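Local coordinates for ABC transporter substrate-binding protein (Staphylococcus aureus subsp. aureus NCTC 8325, PDB 3UN6) that binds zinc and probably serves as the substrate-binding component of an ABC-type import system whose transported ligand is not established, at residues 105-110 and 224-229. Residues are numbered along the deposited sequence; the frame is centred on the assembly and turned at random.
Sequences SNIKAV and VLRGEL
Lys108 and Leu225 face each other as an antiparallel hydrogen-bonded pair, Lys108 N giving to Leu225 O at 3.0 Å and Leu225 N to Lys108 O at 2.9 Å, while Ala109 and Val224 form the non-hydrogen-bonded pair beside them. On the face of Ala109 and Val224, methyl CG1 of Val224 lies 4.1 Å from Ala109 CB. In a separate contact, Ile107 CD1 lies 4.3 Å from CG2 of Val224. Val110 and Leu225 cross at about a right angle, with both methyls of the valine against Leu225 CD1.

Beyond the Lys108-Leu225 pair, the Asn106 amide makes the contact. Its OD1 accepts from Gly227 N at 3.1 Å, and the donor stands well above the amide plane. Asn106 ND2 lies over one face of the Arg226 guanidinium, offset toward its rim and 3.1 Å from Arg226 NH2. Both atoms are donors, so this is packing and not a hydrogen bond; the amide and guanidinium planes stand 86° apart. A salt bridge from Arg226 NE to Glu228 OE2 (2.9 Å), in the guanidinium plane, helps fix the rotation of that group, and Arg226 NH1 hydrogen-bonds to Leu82 O.

Strand 221-225 joins edge strand 108-110 to the parallel strands of the five-stranded mixed sheet, consistent with the type II periplasmic-binding-protein fold, with Ile107 and Val224 packed on Leu82 of helix 75-83 and Leu225 on Leu230 of helix 227-232.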
ATOM      1  N   SER A 105     -16.578   3.492  10.090  1.00 33.16           N
ATOM      2  CA  SER A 105     -16.204   2.099   9.871  1.00 32.91           C
ATOM      3  C   SER A 105     -15.781   1.427  11.157  1.00 32.85           C
ATOM      4  O   SER A 105     -15.160   2.038  12.025  1.00 33.00           O
ATOM      5  CB  SER A 105     -15.061   1.984   8.862  1.00 33.95           C
ATOM      6  OG  SER A 105     -14.638   0.636   8.758  1.00 33.56           O
ATOM      7  N   ASN A 106     -16.084   0.145  11.255  1.00 32.20           N
ATOM      8  CA  ASN A 106     -15.707  -0.629  12.419  1.00 32.82           C
ATOM      9  C   ASN A 106     -14.261  -1.189  12.369  1.00 30.60           C
ATOM     10  O   ASN A 106     -13.842  -1.892  13.292  1.00 31.33           O
ATOM     11  CB  ASN A 106     -16.698  -1.787  12.571  1.00 34.48           C
ATOM     12  CG  ASN A 106     -16.565  -2.820  11.469  1.00 37.68           C
ATOM     13  OD1 ASN A 106     -15.462  -3.259  11.140  1.00 36.86           O
ATOM     14  ND2 ASN A 106     -17.697  -3.233  10.906  1.00 46.17           N
ATOM     15  N   ILE A 107     -13.496  -0.874  11.325  1.00 28.14           N
ATOM     16  CA  ILE A 107     -12.146  -1.441  11.185  1.00 26.83           C
ATOM     17  C   ILE A 107     -11.088  -0.858  12.116  1.00 28.49           C
ATOM     18  O   ILE A 107     -11.260   0.224  12.678  1.00 30.60           O
ATOM     19  CB  ILE A 107     -11.622  -1.361   9.712  1.00 26.30           C
ATOM     20  CG1 ILE A 107     -11.548   0.087   9.213  1.00 25.49           C
ATOM     21  CG2 ILE A 107     -12.508  -2.172   8.795  1.00 22.86           C
ATOM     22  CD1 ILE A 107     -10.991   0.242   7.793  1.00 24.57           C
ATOM     23  N   LYS A 108      -9.998  -1.614  12.272  1.00 27.06           N
ATOM     24  CA  LYS A 108      -8.828  -1.232  13.055  1.00 26.35           C
ATOM     25  C   LYS A 108      -7.587  -1.680  12.288  1.00 23.60           C
ATOM     26  O   LYS A 108      -7.573  -2.787  11.715  1.00 21.54           O
ATOM     27  CB  LYS A 108      -8.827  -1.928  14.404  1.00 27.29           C
ATOM     28  CG  LYS A 108      -9.847  -1.408  15.447  1.00 32.85           C
ATOM     29  CD  LYS A 108      -9.357  -0.161  16.157  1.00 35.38           C
ATOM     30  CE  LYS A 108     -10.204   0.164  17.360  1.00 38.71           C
ATOM     31  NZ  LYS A 108      -9.473   1.088  18.309  1.00 44.36           N
ATOM     32  N   ALA A 109      -6.577  -0.814  12.238  1.00 22.15           N
ATOM     33  CA  ALA A 109      -5.284  -1.131  11.617  1.00 20.71           C
ATOM     34  C   ALA A 109      -4.477  -1.850  12.685  1.00 21.43           C
ATOM     35  O   ALA A 109      -4.464  -1.424  13.858  1.00 21.51           O
ATOM     36  CB  ALA A 109      -4.549   0.114  11.195  1.00 23.21           C
ATOM     37  N   VAL A 110      -3.840  -2.937  12.293  1.00 19.97           N
ATOM     38  CA  VAL A 110      -3.088  -3.776  13.236  1.00 21.32           C
ATOM     39  C   VAL A 110      -1.617  -3.829  12.928  1.00 21.99           C
ATOM     40  O   VAL A 110      -0.799  -4.056  13.836  1.00 24.49           O
ATOM     41  CB  VAL A 110      -3.708  -5.191  13.324  1.00 22.06           C
ATOM     42  CG1 VAL A 110      -5.163  -5.071  13.795  1.00 23.13           C
ATOM     43  CG2 VAL A 110      -3.616  -5.949  11.986  1.00 23.29           C
ATOM     44  N   VAL A 224      -5.686  -4.049   7.925  1.00 20.66           N
ATOM     45  CA  VAL A 224      -6.810  -3.695   8.762  1.00 21.85           C
ATOM     46  C   VAL A 224      -7.716  -4.913   8.911  1.00 22.14           C
ATOM     47  O   VAL A 224      -7.806  -5.749   7.995  1.00 21.01           O
ATOM     48  CB  VAL A 224      -7.625  -2.553   8.181  1.00 23.88           C
ATOM     49  CG1 VAL A 224      -6.732  -1.328   7.983  1.00 21.06           C
ATOM     50  CG2 VAL A 224      -8.273  -2.959   6.855  1.00 21.77           C
ATOM     51  N   LEU A 225      -8.366  -5.020  10.070  1.00 20.48           N
ATOM     52  CA  LEU A 225      -9.296  -6.094  10.336  1.00 21.10           C
ATOM     53  C   LEU A 225     -10.577  -5.501  10.774  1.00 23.55           C
ATOM     54  O   LEU A 225     -10.581  -4.459  11.449  1.00 23.44           O
ATOM     55  CB  LEU A 225      -8.784  -6.993  11.468  1.00 21.87           C
ATOM     56  CG  LEU A 225      -7.465  -7.712  11.187  1.00 24.87           C
ATOM     57  CD1 LEU A 225      -6.961  -8.446  12.426  1.00 27.49           C
ATOM     58  CD2 LEU A 225      -7.607  -8.665  10.013  1.00 25.33           C
ATOM     59  N   ARG A 226     -11.680  -6.148  10.394  1.00 25.25           N
ATOM     60  CA  ARG A 226     -12.982  -5.718  10.852  1.00 25.68           C
ATOM     61  C   ARG A 226     -13.046  -5.932  12.364  1.00 27.69           C
ATOM     62  O   ARG A 226     -12.498  -6.895  12.888  1.00 27.75           O
ATOM     63  CB  ARG A 226     -14.115  -6.461  10.114  1.00 27.09           C
ATOM     64  CG  ARG A 226     -14.367  -5.970   8.680  1.00 24.25           C
ATOM     65  CD  ARG A 226     -15.520  -6.721   7.992  1.00 22.38           C
ATOM     66  NE  ARG A 226     -16.792  -6.625   8.719  1.00 26.13           N
ATOM     67  CZ  ARG A 226     -17.693  -5.651   8.576  1.00 29.62           C
ATOM     68  NH1 ARG A 226     -17.499  -4.647   7.733  1.00 27.13           N
ATOM     69  NH2 ARG A 226     -18.806  -5.687   9.286  1.00 33.22           N
ATOM     70  N   GLY A 227     -13.724  -5.018  13.054  1.00 29.64           N
ATOM     71  CA  GLY A 227     -13.832  -5.028  14.513  1.00 30.71           C
ATOM     72  C   GLY A 227     -14.325  -6.300  15.167  1.00 32.55           C
ATOM     73  O   GLY A 227     -13.879  -6.635  16.262  1.00 33.36           O
ATOM     74  N   GLU A 228     -15.239  -7.020  14.521  1.00 33.01           N
ATOM     75  CA  GLU A 228     -15.753  -8.242  15.119  1.00 34.60           C
ATOM     76  C   GLU A 228     -14.681  -9.328  15.278  1.00 35.10           C
ATOM     77  O   GLU A 228     -14.705 -10.081  16.257  1.00 35.63           O
ATOM     78  CB  GLU A 228     -16.993  -8.789  14.397  1.00 36.42           C
ATOM     79  CG  GLU A 228     -16.815  -9.344  13.000  1.00 37.48           C
ATOM     80  CD  GLU A 228     -16.843  -8.294  11.899  1.00 40.12           C
ATOM     81  OE1 GLU A 228     -16.851  -7.065  12.185  1.00 42.01           O
ATOM     82  OE2 GLU A 228     -16.870  -8.721  10.724  1.00 43.22           O
ATOM     83  N   LEU A 229     -13.744  -9.416  14.338  1.00 34.24           N
ATOM     84  CA  LEU A 229     -12.666 -10.390  14.470  1.00 34.57           C
ATOM     85  C   LEU A 229     -11.904 -10.161  15.750  1.00 35.29           C
ATOM     86  O   LEU A 229     -11.580 -11.105  16.452  1.00 34.16           O
ATOM     87  CB  LEU A 229     -11.695 -10.330  13.308  1.00 34.74           C
ATOM     88  CG  LEU A 229     -12.054 -11.172  12.091  1.00 38.17           C
ATOM     89  CD1 LEU A 229     -13.395 -10.742  11.467  1.00 41.14           C
ATOM     90  CD2 LEU A 229     -10.883 -11.092  11.089  1.00 39.47           C
TER